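Local coordinates for E2A dna-binding protein (Human adenovirus 5, PDB 2WB0) that binds single-stranded DNA and supports the elongation phase of viral strand-displacement replication, unwinding the template without ATP by forming multimers, at residues L221-E224 and C225-K228. Sequence-based numbering, arbitrary orientation.
Sequences LRCE and CNSK. With ZN (zinc ion), chain C.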
loop_
_atom_site.group_PDB
_atom_site.type_symbol
_atom_site.label_atom_id
_atom_site.label_comp_id
_atom_site.label_asym_id
_atom_site.label_seq_id
_atom_site.Cartn_x
_atom_site.Cartn_y
_atom_site.Cartn_z
ATOM N N LEU A 221 2.511 -1.963 -4.457
ATOM C CA LEU A 221 3.033 -3.236 -4.911
ATOM C C LEU A 221 4.428 -3.458 -4.384
ATOM O O LEU A 221 4.914 -4.622 -4.406
ATOM C CB LEU A 221 3.053 -3.316 -6.431
ATOM C CG LEU A 221 1.706 -3.421 -7.104
ATOM C CD1 LEU A 221 2.039 -3.711 -8.549
ATOM C CD2 LEU A 221 0.868 -4.537 -6.536
ATOM N N ARG A 222 5.052 -2.387 -3.843
ATOM C CA ARG A 222 6.441 -2.520 -3.394
ATOM C C ARG A 222 6.671 -1.884 -2.065
ATOM O O ARG A 222 6.219 -0.761 -1.809
ATOM C CB ARG A 222 7.401 -1.820 -4.388
ATOM C CG ARG A 222 7.101 -2.242 -5.843
ATOM C CD ARG A 222 8.174 -1.749 -6.845
ATOM N NE ARG A 222 8.411 -0.303 -6.924
ATOM C CZ ARG A 222 8.222 0.444 -8.009
ATOM N NH1 ARG A 222 7.601 -0.042 -9.121
ATOM N NH2 ARG A 222 8.563 1.747 -7.935
ATOM N N CYS A 223 7.360 -2.609 -1.203
ATOM C CA CYS A 223 7.834 -2.040 0.042
ATOM C C CYS A 223 9.351 -1.791 -0.225
ATOM O O CYS A 223 9.747 -1.701 -1.364
ATOM C CB CYS A 223 7.561 -2.942 1.230
ATOM S SG CYS A 223 8.437 -4.543 1.113
ATOM N N GLU A 224 10.185 -1.650 0.797
ATOM C CA GLU A 224 11.630 -1.455 0.574
ATOM C C GLU A 224 12.250 -2.703 0.022
ATOM O O GLU A 224 13.155 -2.630 -0.826
ATOM C CB GLU A 224 12.304 -1.167 1.918
ATOM C CG GLU A 224 11.770 0.123 2.509
ATOM C CD GLU A 224 12.444 0.536 3.863
ATOM O OE1 GLU A 224 13.646 0.166 4.095
ATOM O OE2 GLU A 224 11.732 1.213 4.683
ATOM N N CYS A 225 11.723 -3.871 0.456
ATOM C CA CYS A 225 12.325 -5.138 0.080
ATOM C C CYS A 225 12.327 -5.421 -1.417
ATOM O O CYS A 225 13.274 -6.039 -1.899
ATOM C CB CYS A 225 11.661 -6.328 0.830
ATOM S SG CYS A 225 11.553 -6.074 2.642
ATOM N N ASN A 226 11.253 -5.063 -2.141
ATOM C CA ASN A 226 11.247 -5.231 -3.577
ATOM C C ASN A 226 11.102 -3.912 -4.307
ATOM O O ASN A 226 10.437 -3.859 -5.350
ATOM C CB ASN A 226 10.120 -6.205 -4.025
ATOM C CG ASN A 226 8.734 -5.773 -3.519
ATOM O OD1 ASN A 226 8.594 -4.888 -2.684
ATOM N ND2 ASN A 226 7.726 -6.458 -3.992
ATOM N N SER A 227 11.655 -2.855 -3.761
ATOM C CA SER A 227 11.511 -1.554 -4.468
ATOM C C SER A 227 12.302 -1.566 -5.790
ATOM O O SER A 227 11.906 -0.861 -6.737
ATOM C CB SER A 227 11.886 -0.318 -3.629
ATOM O OG SER A 227 13.207 -0.528 -3.188
ATOM N N LYS A 228 13.404 -2.344 -5.862
ATOM C CA LYS A 228 14.109 -2.490 -7.173
ATOM C C LYS A 228 13.739 -3.751 -7.945
ATOM O O LYS A 228 13.706 -4.835 -7.350
ATOM C CB LYS A 228 15.630 -2.403 -7.004
ATOM C CG LYS A 228 16.071 -1.088 -6.417
ATOM C CD LYS A 228 17.472 -1.173 -5.855
ATOM C CE LYS A 228 17.872 0.190 -5.257
ATOM N NZ LYS A 228 17.296 0.429 -3.880
HETATM ZN ZN ZN C . 9.579 -4.912 3.159
#
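Residues E224 to S227 form a type I beta turn in the loop that follows strand 216-220, and the turn folds C225 and N226 back against R222 and C223. It is closed by a long, weak bond from S227 N to E224 O. The hydroxyl S227 OG gives its proton to the same E224 O, 3.2 Å away and tilted 32° from the carbonyl plane, so this oxygen takes two bonds from one residue.

C223 and C225 bind one zinc ion. C223 SG and C225 SG each lie about 2.4 Å from the metal. C277 and C294 complete the four-cysteine site. C225 N also points to C223 SG in a weak bond of 3.4 Å.

The side-chain amide of N226 lies alongside the backbone of 221-223. Its chi1 of 55° sets CG between the backbone N and the carbonyl carbon and turns the amide back to that backbone. N226 OD1 accepts C223 N at 3.0 Å, in the carbonyl plane and with a C=O...N angle of 160°. On the other branch, N226 ND2 reaches L221 O at 3.4 Å in a weak bond. The pair of bonds, one good and one weak, sets the amide with OD1 toward C223 N and ND2 toward L221 O.

The R222 chain runs beside the turn, with CD 3.4 Å from N226 O. Its guanidinium bonds to E91 O through NH1. E224 OE2 forms a salt bridge with K65.

The N-H of C225, weakly bonded to C223 SG, and the metal would both be expected to draw charge from the thiolate. With four cysteine ligands the site is consistent with a structural zinc, and N226 OD1 holds the backbone N-H of C223, the first ligand.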